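Local coordinates for protein phosphonate monoester hydrolase (PDB 4UPK) that is a bacterial hydrolase of the sulfatase family, built on the alpha/beta fold of the alkaline phosphatase superfamily, at residues A[186-194]-A[201-209]; A[213-221]-A[234-242]. One frame throughout, in Å; residues are numbered along the deposited sequence.

Contact 1: A[186-194]-A[201-209]; sequences AQVYVPRPD and LNGPAMYRA
Two arms of the long loop between helix 169-177 and helix 213-224 fold back on each other here, with Pro-191 and Arg-192 of 186-194 laid against Gly-203 and Pro-204 of 201-209. One direct backbone bond ties them: Arg-192 N gives its hydrogen to Pro-204 O at 2.8 Å, nearly straight at 165°. Just beside it the CA-H of Gly-203 points at Arg-192 O, and Pro-191 CB rests on Gly-203 O at 3.4 Å. The Arg-192 side chain then crosses the Pro-204 ring at about a right angle. With CG anti to the backbone N (chi1 -160°) and a bend at chi3, it brings one guanidinium face over Pro-204 CG, which sits toward the rim of the group, and carries NH2 on to Met-206 O, a weak bond of 3.4 Å made near the guanidinium plane. Further along a water lies between the arms, donating to Val-188 O at 2.6 Å and Val-190 O at 2.7 Å while accepting from Met-206 N at 2.7 Å. Beyond Val-188 O the packing turns apolar: Val-188 sends its two methyls to different partners, CG1 to Tyr-207 CE2 at 3.7 Å and CG2 to Met-206 CE at 4.1 Å. Behind them stand Trp-171 and Leu-175 of helix 169-177, Trp-171 meeting the Tyr-207 ring edge-to-face. With three backbone polar groups satisfied by one water and another pair bonded directly, the polar ties run chiefly through the main chains, Arg-192, Met-206 and Val-188 supplying much of the packing.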
ATOM      1  N   ALA A 186       8.719 -15.898 -35.907  1.00 22.36           N
ATOM      2  CA  ALA A 186      10.057 -15.627 -36.476  1.00 22.61           C
ATOM      3  C   ALA A 186      10.125 -15.713 -38.031  1.00 26.24           C
ATOM      4  O   ALA A 186      11.003 -15.102 -38.635  1.00 26.22           O
ATOM      5  CB  ALA A 186      11.095 -16.545 -35.848  1.00 23.53           C
ATOM      6  N   GLN A 187       9.189 -16.441 -38.667  1.00 22.33           N
ATOM      7  CA  GLN A 187       9.119 -16.585 -40.125  1.00 21.91           C
ATOM      8  C   GLN A 187       8.728 -15.281 -40.848  1.00 22.53           C
ATOM      9  O   GLN A 187       9.075 -15.089 -42.007  1.00 20.90           O
ATOM     10  CB  GLN A 187       8.163 -17.724 -40.516  1.00 23.47           C
ATOM     11  CG  GLN A 187       8.657 -19.131 -40.152  1.00 34.95           C
ATOM     12  CD  GLN A 187       7.576 -20.197 -40.299  1.00 61.64           C
ATOM     13  OE1 GLN A 187       6.597 -20.051 -41.055  1.00 57.29           O
ATOM     14  NE2 GLN A 187       7.735 -21.308 -39.579  1.00 53.91           N
ATOM     15  N   VAL A 188       7.990 -14.414 -40.161  1.00 18.71           N
ATOM     16  CA  VAL A 188       7.495 -13.103 -40.617  1.00 18.24           C
ATOM     17  C   VAL A 188       8.677 -12.143 -40.994  1.00 19.59           C
ATOM     18  O   VAL A 188       8.554 -11.347 -41.911  1.00 18.25           O
ATOM     19  CB  VAL A 188       6.584 -12.516 -39.479  1.00 22.07           C
ATOM     20  CG1 VAL A 188       6.290 -11.031 -39.660  1.00 22.54           C
ATOM     21  CG2 VAL A 188       5.295 -13.309 -39.317  1.00 21.22           C
ATOM     22  N   TYR A 189       9.811 -12.260 -40.295  1.00 15.97           N
ATOM     23  CA  TYR A 189      11.001 -11.405 -40.437  1.00 14.91           C
ATOM     24  C   TYR A 189      12.053 -11.887 -41.438  1.00 14.96           C
ATOM     25  O   TYR A 189      13.060 -11.199 -41.652  1.00 12.40           O
ATOM     26  CB  TYR A 189      11.626 -11.176 -39.047  1.00 15.31           C
ATOM     27  CG  TYR A 189      10.701 -10.455 -38.102  1.00 17.86           C
ATOM     28  CD1 TYR A 189      10.436  -9.096 -38.258  1.00 20.84           C
ATOM     29  CD2 TYR A 189      10.043 -11.138 -37.081  1.00 18.46           C
ATOM     30  CE1 TYR A 189       9.569  -8.426 -37.401  1.00 21.97           C
ATOM     31  CE2 TYR A 189       9.173 -10.475 -36.213  1.00 18.62           C
ATOM     32  CZ  TYR A 189       8.946  -9.115 -36.374  1.00 25.94           C
ATOM     33  OH  TYR A 189       8.116  -8.424 -35.531  1.00 27.40           O
ATOM     34  N   VAL A 190      11.827 -13.077 -42.029  1.00 12.10           N
ATOM     35  CA  VAL A 190      12.731 -13.684 -43.009  1.00 11.65           C
ATOM     36  C   VAL A 190      12.512 -12.985 -44.375  1.00 15.33           C
ATOM     37  O   VAL A 190      11.376 -12.962 -44.860  1.00 14.01           O
ATOM     38  CB  VAL A 190      12.565 -15.235 -43.087  1.00 14.80           C
ATOM     39  CG1 VAL A 190      13.481 -15.848 -44.140  1.00 14.44           C
ATOM     40  CG2 VAL A 190      12.808 -15.889 -41.724  1.00 14.09           C
ATOM     41  N   PRO A 191      13.569 -12.378 -44.974  1.00 12.59           N
ATOM     42  CA  PRO A 191      13.408 -11.738 -46.285  1.00 13.85           C
ATOM     43  C   PRO A 191      13.089 -12.771 -47.364  1.00 19.88           C
ATOM     44  O   PRO A 191      13.593 -13.903 -47.317  1.00 20.70           O
ATOM     45  CB  PRO A 191      14.782 -11.093 -46.536  1.00 15.35           C
ATOM     46  CG  PRO A 191      15.462 -11.049 -45.202  1.00 19.00           C
ATOM     47  CD  PRO A 191      14.969 -12.287 -44.520  1.00 15.41           C
ATOM     48  N   ARG A 192      12.217 -12.404 -48.298  1.00 16.16           N
ATOM     49  CA  ARG A 192      11.813 -13.278 -49.401  1.00 17.07           C
ATOM     50  C   ARG A 192      13.049 -13.736 -50.182  1.00 19.63           C
ATOM     51  O   ARG A 192      13.830 -12.898 -50.642  1.00 17.15           O
ATOM     52  CB  ARG A 192      10.847 -12.543 -50.338  1.00 18.96           C
ATOM     53  CG  ARG A 192       9.997 -13.424 -51.237  1.00 32.57           C
ATOM     54  CD  ARG A 192       8.940 -12.582 -51.952  1.00 57.73           C
ATOM     55  NE  ARG A 192       8.005 -11.899 -51.033  1.00 67.10           N
ATOM     56  CZ  ARG A 192       7.085 -11.013 -51.416  1.00 78.01           C
ATOM     57  NH1 ARG A 192       6.965 -10.677 -52.696  1.00 66.75           N
ATOM     58  NH2 ARG A 192       6.282 -10.458 -50.520  1.00 55.60           N
ATOM     59  N   PRO A 193      13.267 -15.064 -50.292  1.00 17.40           N
ATOM     60  CA  PRO A 193      14.407 -15.541 -51.086  1.00 18.61           C
ATOM     61  C   PRO A 193      14.110 -15.401 -52.590  1.00 25.06           C
ATOM     62  O   PRO A 193      12.971 -15.103 -52.969  1.00 24.10           O
ATOM     63  CB  PRO A 193      14.540 -17.012 -50.664  1.00 20.55           C
ATOM     64  CG  PRO A 193      13.161 -17.431 -50.273  1.00 23.86           C
ATOM     65  CD  PRO A 193      12.424 -16.187 -49.808  1.00 19.02           C
ATOM     66  N   ASP A 194      15.121 -15.638 -53.445  1.00 24.58           N
ATOM     67  CA  ASP A 194      14.972 -15.601 -54.899  1.00 25.29           C
ATOM     68  C   ASP A 194      14.001 -16.680 -55.379  1.00 31.00           C
ATOM     69  O   ASP A 194      13.645 -17.571 -54.602  1.00 30.10           O
ATOM     70  CB  ASP A 194      16.339 -15.744 -55.591  1.00 27.22           C
ATOM     71  CG  ASP A 194      17.275 -14.560 -55.394  1.00 42.47           C
ATOM     72  OD1 ASP A 194      16.878 -13.585 -54.703  1.00 42.74           O
ATOM     73  OD2 ASP A 194      18.406 -14.606 -55.925  1.00 52.60           O
ATOM     74  N   LEU A 201      19.618 -11.391 -48.871  1.00 20.24           N
ATOM     75  CA  LEU A 201      19.803 -10.500 -47.713  1.00 20.11           C
ATOM     76  C   LEU A 201      18.848  -9.302 -47.687  1.00 22.19           C
ATOM     77  O   LEU A 201      18.242  -9.037 -46.639  1.00 19.28           O
ATOM     78  CB  LEU A 201      21.289 -10.081 -47.562  1.00 19.87           C
ATOM     79  CG  LEU A 201      21.769  -9.419 -46.236  1.00 21.30           C
ATOM     80  CD1 LEU A 201      21.475 -10.288 -45.018  1.00 19.88           C
ATOM     81  CD2 LEU A 201      23.263  -9.097 -46.319  1.00 19.18           C
ATOM     82  N   ASN A 202      18.703  -8.602 -48.832  1.00 19.26           N
ATOM     83  CA  ASN A 202      17.778  -7.470 -48.955  1.00 18.52           C
ATOM     84  C   ASN A 202      16.517  -7.853 -49.729  1.00 18.98           C
ATOM     85  O   ASN A 202      15.918  -7.018 -50.422  1.00 18.53           O
ATOM     86  CB  ASN A 202      18.460  -6.210 -49.515  1.00 21.31           C
ATOM     87  CG  ASN A 202      19.085  -6.364 -50.872  1.00 27.96           C
ATOM     88  OD1 ASN A 202      19.106  -7.453 -51.466  1.00 29.89           O
ATOM     89  ND2 ASN A 202      19.600  -5.248 -51.388  1.00 20.51           N
ATOM     90  N   GLY A 203      16.113  -9.118 -49.576  1.00 13.87           N
ATOM     91  CA  GLY A 203      14.888  -9.642 -50.159  1.00 12.33           C
ATOM     92  C   GLY A 203      13.700  -8.908 -49.552  1.00 17.19           C
ATOM     93  O   GLY A 203      13.763  -8.476 -48.393  1.00 15.23           O
ATOM     94  N   PRO A 204      12.631  -8.660 -50.325  1.00 17.94           N
ATOM     95  CA  PRO A 204      11.462  -7.957 -49.744  1.00 19.14           C
ATOM     96  C   PRO A 204      10.805  -8.742 -48.591  1.00 24.82           C
ATOM     97  O   PRO A 204      10.893  -9.963 -48.549  1.00 25.35           O
ATOM     98  CB  PRO A 204      10.514  -7.793 -50.941  1.00 20.97           C
ATOM     99  CG  PRO A 204      10.878  -8.892 -51.870  1.00 24.96           C
ATOM    100  CD  PRO A 204      12.374  -9.085 -51.718  1.00 20.50           C
ATOM    101  N   ALA A 205      10.177  -8.057 -47.644  1.00 21.24           N
ATOM    102  CA  ALA A 205       9.499  -8.738 -46.539  1.00 20.30           C
ATOM    103  C   ALA A 205       8.315  -9.571 -47.065  1.00 23.89           C
ATOM    104  O   ALA A 205       7.790  -9.273 -48.137  1.00 23.20           O
ATOM    105  CB  ALA A 205       9.025  -7.724 -45.509  1.00 20.29           C
ATOM    106  N   MET A 206       7.935 -10.629 -46.322  1.00 21.60           N
ATOM    107  CA  MET A 206       6.813 -11.556 -46.588  1.00 21.43           C
ATOM    108  C   MET A 206       5.503 -10.761 -46.784  1.00 21.44           C
ATOM    109  O   MET A 206       4.676 -11.106 -47.626  1.00 19.46           O
ATOM    110  CB  MET A 206       6.678 -12.555 -45.399  1.00 24.45           C
ATOM    111  CG  MET A 206       5.340 -13.341 -45.333  1.00 29.21           C
ATOM    112  SD  MET A 206       4.787 -13.776 -43.633  1.00 33.94           S
ATOM    113  CE  MET A 206       4.117 -12.208 -43.109  1.00 30.36           C
ATOM    114  N   TYR A 207       5.334  -9.696 -45.990  1.00 18.01           N
ATOM    115  CA  TYR A 207       4.167  -8.814 -45.992  1.00 17.06           C
ATOM    116  C   TYR A 207       4.350  -7.615 -46.929  1.00 20.09           C
ATOM    117  O   TYR A 207       5.467  -7.104 -47.087  1.00 19.44           O
ATOM    118  CB  TYR A 207       3.833  -8.350 -44.547  1.00 16.93           C
ATOM    119  CG  TYR A 207       5.049  -7.920 -43.753  1.00 19.15           C
ATOM    120  CD1 TYR A 207       5.540  -6.616 -43.838  1.00 21.41           C
ATOM    121  CD2 TYR A 207       5.720  -8.818 -42.924  1.00 19.24           C
ATOM    122  CE1 TYR A 207       6.671  -6.220 -43.119  1.00 22.78           C
ATOM    123  CE2 TYR A 207       6.872  -8.443 -42.233  1.00 19.85           C
ATOM    124  CZ  TYR A 207       7.338  -7.140 -42.324  1.00 28.26           C
ATOM    125  OH  TYR A 207       8.459  -6.773 -41.621  1.00 30.35           O
ATOM    126  N   ARG A 208       3.251  -7.169 -47.538  1.00 16.65           N
ATOM    127  CA  ARG A 208       3.236  -5.980 -48.406  1.00 17.13           C
ATOM    128  C   ARG A 208       3.379  -4.753 -47.497  1.00 19.88           C
ATOM    129  O   ARG A 208       3.132  -4.869 -46.290  1.00 19.18           O
ATOM    130  CB  ARG A 208       1.935  -5.893 -49.232  1.00 17.73           C
ATOM    131  CG  ARG A 208       1.770  -7.055 -50.203  1.00 26.94           C
ATOM    132  CD  ARG A 208       0.397  -7.096 -50.859  1.00 33.71           C
ATOM    133  NE  ARG A 208       0.252  -6.040 -51.856  1.00 43.75           N
ATOM    134  CZ  ARG A 208      -0.869  -5.361 -52.086  1.00 61.50           C
ATOM    135  NH1 ARG A 208      -1.973  -5.632 -51.398  1.00 48.02           N
ATOM    136  NH2 ARG A 208      -0.891  -4.398 -52.999  1.00 48.63           N
ATOM    137  N   ALA A 209       3.804  -3.605 -48.057  1.00 13.77           N
ATOM    138  CA  ALA A 209       3.993  -2.348 -47.325  1.00 13.46           C
ATOM    139  C   ALA A 209       2.753  -1.920 -46.531  1.00 18.40           C
ATOM    140  O   ALA A 209       2.890  -1.517 -45.383  1.00 18.23           O
ATOM    141  CB  ALA A 209       4.423  -1.235 -48.271  1.00 14.08           C
TER
HETATM  142  O   HOH W   1       9.637 -10.947 -44.242  1.00 10.88           O

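Contact 2: A[213-221]-A[234-242]; sequences DTAFLTDQF and FAHLTYIRP
Helix 213-221 runs almost antiparallel to strand 234-239, at 170° between their directions and 9.3 Å between their axes at closest approach. At the first turn of the helix, Asp-213 meets Arg-241, just past the strand, in a salt bridge: Arg-241 NE reaches the syn lone pair of Asp-213 OD2 at 2.6 Å, and NH2 adds a weak bond to the same oxygen. The carboxylate and guanidinium planes stand 75° apart, far from a coplanar two-oxygen pairing, and OD2 alone takes both bonds. Asp-213 OD1 is met by Thr-214 N, while a water joins Thr-214 OG1 to Arg-241 N. The Tyr-239 ring lies with its edge toward the helix, and its OH donates to Thr-218 OG1 at 2.9 Å; that hydroxyl in turn donates to Thr-214 O at 2.7 Å, a relay that satisfies the buried phenol. Further along, Leu-217 and Leu-237 lie alongside one another, pointing opposite ways, Leu-217 CG 3.8 Å from Leu-237 CD1. Phe-221, its CG anti to the backbone N (chi1 177°), turns a ring face to Leu-237 CD2 and its edge to Ala-235 CB, with CE1 4.0 Å from that methyl. The strand lies between strands 35-41 and 125-127 in the mixed sheet, and the helix packs over it, with Leu-217 also touching Thr-161 of strand 158-162, Phe-221 touching Leu-37 of strand 35-41, and Thr-218 reaching His-323 and Arg-326 of helix 303-333.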
ATOM      1  N   ASP A 213       4.448  -3.726 -40.056  1.00 12.36           N
ATOM      2  CA  ASP A 213       4.411  -3.358 -38.640  1.00 11.34           C
ATOM      3  C   ASP A 213       4.263  -1.841 -38.452  1.00 16.29           C
ATOM      4  O   ASP A 213       3.400  -1.424 -37.677  1.00 16.04           O
ATOM      5  CB  ASP A 213       5.640  -3.924 -37.894  1.00 12.21           C
ATOM      6  CG  ASP A 213       7.007  -3.783 -38.553  1.00 21.43           C
ATOM      7  OD1 ASP A 213       7.085  -3.209 -39.686  1.00 20.62           O
ATOM      8  OD2 ASP A 213       7.999  -4.232 -37.940  1.00 24.03           O
ATOM      9  N   THR A 214       5.044  -1.020 -39.236  1.00 12.60           N
ATOM     10  CA  THR A 214       4.990   0.452 -39.269  1.00 11.40           C
ATOM     11  C   THR A 214       3.614   0.958 -39.693  1.00 14.67           C
ATOM     12  O   THR A 214       3.058   1.814 -39.007  1.00 15.27           O
ATOM     13  CB  THR A 214       6.112   1.016 -40.166  1.00 17.10           C
ATOM     14  OG1 THR A 214       7.379   0.556 -39.678  1.00 18.46           O
ATOM     15  CG2 THR A 214       6.091   2.551 -40.261  1.00 13.06           C
ATOM     16  N   ALA A 215       3.087   0.451 -40.844  1.00 11.77           N
ATOM     17  CA  ALA A 215       1.789   0.823 -41.429  1.00 11.20           C
ATOM     18  C   ALA A 215       0.644   0.467 -40.484  1.00 14.03           C
ATOM     19  O   ALA A 215      -0.239   1.289 -40.244  1.00 14.13           O
ATOM     20  CB  ALA A 215       1.588   0.127 -42.773  1.00 11.82           C
ATOM     21  N   PHE A 216       0.672  -0.763 -39.956  1.00 10.03           N
ATOM     22  CA  PHE A 216      -0.338  -1.284 -39.040  1.00  8.82           C
ATOM     23  C   PHE A 216      -0.484  -0.432 -37.780  1.00 14.27           C
ATOM     24  O   PHE A 216      -1.624  -0.125 -37.406  1.00 16.24           O
ATOM     25  CB  PHE A 216      -0.086  -2.775 -38.724  1.00  8.98           C
ATOM     26  CG  PHE A 216      -1.045  -3.350 -37.721  1.00 10.12           C
ATOM     27  CD1 PHE A 216      -2.297  -3.812 -38.119  1.00 12.19           C
ATOM     28  CD2 PHE A 216      -0.736  -3.352 -36.359  1.00 10.10           C
ATOM     29  CE1 PHE A 216      -3.219  -4.283 -37.175  1.00 12.13           C
ATOM     30  CE2 PHE A 216      -1.659  -3.816 -35.419  1.00 12.59           C
ATOM     31  CZ  PHE A 216      -2.888  -4.297 -35.832  1.00  9.59           C
ATOM     32  N   LEU A 217       0.642  -0.049 -37.132  1.00  9.12           N
ATOM     33  CA  LEU A 217       0.597   0.776 -35.904  1.00  9.57           C
ATOM     34  C   LEU A 217       0.004   2.158 -36.170  1.00 14.40           C
ATOM     35  O   LEU A 217      -0.836   2.614 -35.404  1.00 16.06           O
ATOM     36  CB  LEU A 217       1.980   0.881 -35.221  1.00  9.33           C
ATOM     37  CG  LEU A 217       2.031   1.515 -33.830  1.00 13.34           C
ATOM     38  CD1 LEU A 217       1.145   0.777 -32.802  1.00 13.20           C
ATOM     39  CD2 LEU A 217       3.418   1.576 -33.342  1.00 12.45           C
ATOM     40  N   THR A 218       0.391   2.776 -37.295  1.00 11.88           N
ATOM     41  CA  THR A 218      -0.112   4.063 -37.784  1.00 12.23           C
ATOM     42  C   THR A 218      -1.617   3.953 -38.047  1.00 15.94           C
ATOM     43  O   THR A 218      -2.371   4.863 -37.681  1.00 16.44           O
ATOM     44  CB  THR A 218       0.647   4.505 -39.049  1.00 15.28           C
ATOM     45  OG1 THR A 218       2.046   4.342 -38.813  1.00 15.18           O
ATOM     46  CG2 THR A 218       0.338   5.953 -39.433  1.00 14.62           C
ATOM     47  N   ASP A 219      -2.046   2.838 -38.676  1.00 10.73           N
ATOM     48  CA  ASP A 219      -3.459   2.567 -38.930  1.00 10.30           C
ATOM     49  C   ASP A 219      -4.252   2.462 -37.621  1.00 11.48           C
ATOM     50  O   ASP A 219      -5.335   3.019 -37.546  1.00 12.43           O
ATOM     51  CB  ASP A 219      -3.636   1.299 -39.785  1.00 12.43           C
ATOM     52  CG  ASP A 219      -3.210   1.418 -41.242  1.00 13.59           C
ATOM     53  OD1 ASP A 219      -2.981   2.558 -41.713  1.00 10.51           O
ATOM     54  OD2 ASP A 219      -3.064   0.382 -41.888  1.00 17.32           O
ATOM     55  N   GLN A 220      -3.690   1.820 -36.588  1.00  8.41           N
ATOM     56  CA  GLN A 220      -4.308   1.684 -35.259  1.00  9.07           C
ATOM     57  C   GLN A 220      -4.464   3.033 -34.550  1.00 16.60           C
ATOM     58  O   GLN A 220      -5.511   3.288 -33.952  1.00 18.98           O
ATOM     59  CB  GLN A 220      -3.582   0.644 -34.389  1.00  9.87           C
ATOM     60  CG  GLN A 220      -3.667  -0.810 -34.905  1.00 12.84           C
ATOM     61  CD  GLN A 220      -4.959  -1.171 -35.593  1.00 33.25           C
ATOM     62  OE1 GLN A 220      -5.039  -1.248 -36.827  1.00 34.07           O
ATOM     63  NE2 GLN A 220      -6.004  -1.381 -34.820  1.00 21.16           N
ATOM     64  N   PHE A 221      -3.452   3.911 -34.670  1.00 12.67           N
ATOM     65  CA  PHE A 221      -3.483   5.300 -34.182  1.00 12.93           C
ATOM     66  C   PHE A 221      -4.627   6.064 -34.871  1.00 16.41           C
ATOM     67  O   PHE A 221      -5.456   6.678 -34.200  1.00 16.77           O
ATOM     68  CB  PHE A 221      -2.132   5.994 -34.473  1.00 14.24           C
ATOM     69  CG  PHE A 221      -2.061   7.447 -34.084  1.00 14.66           C
ATOM     70  CD1 PHE A 221      -1.654   7.823 -32.802  1.00 16.92           C
ATOM     71  CD2 PHE A 221      -2.398   8.447 -34.995  1.00 15.59           C
ATOM     72  CE1 PHE A 221      -1.581   9.181 -32.444  1.00 17.41           C
ATOM     73  CE2 PHE A 221      -2.348   9.801 -34.630  1.00 17.55           C
ATOM     74  CZ  PHE A 221      -1.934  10.158 -33.363  1.00 15.94           C
ATOM     75  N   PHE A 234      -3.475  12.819 -24.661  1.00 21.83           N
ATOM     76  CA  PHE A 234      -2.066  12.486 -24.556  1.00 20.81           C
ATOM     77  C   PHE A 234      -1.896  11.104 -25.213  1.00 24.20           C
ATOM     78  O   PHE A 234      -2.387  10.092 -24.685  1.00 22.52           O
ATOM     79  CB  PHE A 234      -1.587  12.505 -23.082  1.00 22.13           C
ATOM     80  CG  PHE A 234      -0.182  12.019 -22.799  1.00 22.05           C
ATOM     81  CD1 PHE A 234       0.842  12.207 -23.727  1.00 24.89           C
ATOM     82  CD2 PHE A 234       0.134  11.434 -21.579  1.00 22.73           C
ATOM     83  CE1 PHE A 234       2.146  11.764 -23.458  1.00 24.56           C
ATOM     84  CE2 PHE A 234       1.437  10.992 -21.309  1.00 24.05           C
ATOM     85  CZ  PHE A 234       2.436  11.178 -22.240  1.00 22.11           C
ATOM     86  N   ALA A 235      -1.237  11.090 -26.389  1.00 20.47           N
ATOM     87  CA  ALA A 235      -0.997   9.878 -27.167  1.00 19.21           C
ATOM     88  C   ALA A 235       0.490   9.647 -27.278  1.00 23.87           C
ATOM     89  O   ALA A 235       1.257  10.574 -27.604  1.00 23.27           O
ATOM     90  CB  ALA A 235      -1.622   9.985 -28.553  1.00 19.63           C
ATOM     91  N   HIS A 236       0.891   8.401 -26.969  1.00 18.59           N
ATOM     92  CA  HIS A 236       2.270   7.944 -27.008  1.00 17.18           C
ATOM     93  C   HIS A 236       2.374   6.861 -28.076  1.00 19.91           C
ATOM     94  O   HIS A 236       1.823   5.775 -27.917  1.00 18.72           O
ATOM     95  CB  HIS A 236       2.760   7.465 -25.613  1.00 17.01           C
ATOM     96  CG  HIS A 236       4.235   7.213 -25.548  1.00 19.44           C
ATOM     97  ND1 HIS A 236       5.129   7.902 -26.362  1.00 20.60           N
ATOM     98  CD2 HIS A 236       4.939   6.384 -24.741  1.00 20.24           C
ATOM     99  CE1 HIS A 236       6.329   7.477 -26.021  1.00 19.01           C
ATOM    100  NE2 HIS A 236       6.267   6.553 -25.063  1.00 19.15           N
ATOM    101  N   LEU A 237       3.053   7.180 -29.187  1.00 17.16           N
ATOM    102  CA  LEU A 237       3.189   6.307 -30.355  1.00 16.85           C
ATOM    103  C   LEU A 237       4.676   5.939 -30.554  1.00 22.53           C
ATOM    104  O   LEU A 237       5.542   6.816 -30.630  1.00 21.51           O
ATOM    105  CB  LEU A 237       2.532   7.001 -31.572  1.00 16.77           C
ATOM    106  CG  LEU A 237       2.663   6.421 -32.992  1.00 20.12           C
ATOM    107  CD1 LEU A 237       1.745   5.228 -33.213  1.00 19.74           C
ATOM    108  CD2 LEU A 237       2.320   7.488 -34.018  1.00 21.18           C
ATOM    109  N   THR A 238       4.954   4.616 -30.553  1.00 19.44           N
ATOM    110  CA  THR A 238       6.286   4.018 -30.557  1.00 18.36           C
ATOM    111  C   THR A 238       6.547   3.052 -31.718  1.00 21.27           C
ATOM    112  O   THR A 238       6.075   1.908 -31.722  1.00 20.59           O
ATOM    113  CB  THR A 238       6.537   3.329 -29.197  1.00 23.97           C
ATOM    114  OG1 THR A 238       5.565   2.298 -29.043  1.00 21.46           O
ATOM    115  CG2 THR A 238       6.469   4.298 -28.000  1.00 23.11           C
ATOM    116  N   TYR A 239       7.343   3.515 -32.677  1.00 17.04           N
ATOM    117  CA  TYR A 239       7.749   2.741 -33.840  1.00 16.12           C
ATOM    118  C   TYR A 239       9.042   2.020 -33.534  1.00 17.51           C
ATOM    119  O   TYR A 239      10.029   2.658 -33.177  1.00 17.57           O
ATOM    120  CB  TYR A 239       7.973   3.657 -35.057  1.00 17.08           C
ATOM    121  CG  TYR A 239       6.729   4.355 -35.551  1.00 17.36           C
ATOM    122  CD1 TYR A 239       5.800   3.685 -36.339  1.00 18.39           C
ATOM    123  CD2 TYR A 239       6.507   5.708 -35.278  1.00 17.99           C
ATOM    124  CE1 TYR A 239       4.669   4.331 -36.833  1.00 19.61           C
ATOM    125  CE2 TYR A 239       5.384   6.370 -35.777  1.00 18.98           C
ATOM    126  CZ  TYR A 239       4.468   5.674 -36.561  1.00 24.76           C
ATOM    127  OH  TYR A 239       3.366   6.289 -37.096  1.00 19.04           O
ATOM    128  N   ILE A 240       9.034   0.699 -33.684  1.00 12.09           N
ATOM    129  CA  ILE A 240      10.190  -0.154 -33.492  1.00 11.78           C
ATOM    130  C   ILE A 240      11.210   0.056 -34.595  1.00 15.14           C
ATOM    131  O   ILE A 240      12.393   0.161 -34.312  1.00 12.99           O
ATOM    132  CB  ILE A 240       9.784  -1.658 -33.296  1.00 14.76           C
ATOM    133  CG1 ILE A 240      10.992  -2.531 -32.841  1.00 13.95           C
ATOM    134  CG2 ILE A 240       9.061  -2.255 -34.509  1.00 15.17           C
ATOM    135  CD1 ILE A 240      11.576  -2.105 -31.433  1.00 14.97           C
ATOM    136  N   ARG A 241      10.730   0.138 -35.861  1.00 13.33           N
ATOM    137  CA  ARG A 241      11.524   0.352 -37.056  1.00 11.99           C
ATOM    138  C   ARG A 241      12.145   1.745 -37.089  1.00 14.64           C
ATOM    139  O   ARG A 241      11.474   2.697 -36.679  1.00 11.92           O
ATOM    140  CB  ARG A 241      10.679   0.122 -38.328  1.00 11.35           C
ATOM    141  CG  ARG A 241      10.079  -1.275 -38.455  1.00 17.05           C
ATOM    142  CD  ARG A 241      11.082  -2.387 -38.290  1.00  9.61           C
ATOM    143  NE  ARG A 241      10.486  -3.683 -38.589  1.00  9.30           N
ATOM    144  CZ  ARG A 241      11.176  -4.794 -38.836  1.00 22.30           C
ATOM    145  NH1 ARG A 241      12.504  -4.770 -38.863  1.00 14.64           N
ATOM    146  NH2 ARG A 241      10.543  -5.929 -39.085  1.00 13.13           N
ATOM    147  N   PRO A 242      13.411   1.911 -37.577  1.00 13.46           N
ATOM    148  CA  PRO A 242      14.368   0.877 -38.050  1.00 13.28           C
ATOM    149  C   PRO A 242      14.992   0.109 -36.887  1.00 19.18           C
ATOM    150  O   PRO A 242      15.455   0.720 -35.924  1.00 19.17           O
ATOM    151  CB  PRO A 242      15.389   1.707 -38.841  1.00 14.74           C
ATOM    152  CG  PRO A 242      15.432   3.037 -38.094  1.00 18.63           C
ATOM    153  CD  PRO A 242      14.016   3.271 -37.620  1.00 14.39           C
TER
HETATM  154  O   HOH W   2       7.744   0.381 -36.778  1.00  6.65           O

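In the fold
The centres of contact 1 and contact 2 lie about 20 Å apart. The two follow one another along the chain: contact 1 closes at Ala-209, and helix 213-221 of contact 2 begins a few residues later. Contact 2 is the deeper, its centre about 15 Å from the centre of the chain, against about 25 Å for the centre of contact 1. They meet at Arg-241, whose NH2 packs 3.2 Å from Tyr-189 CE1 and 3.4 Å from Tyr-207 OH, one tyrosine from each arm of contact 1. A second junction sets Ala-209 O 3.3 Å from Ala-215 CB. Thus the peripheral loop of contact 1 abuts the sheet-and-helix core at the C-terminal end of strand 234-239.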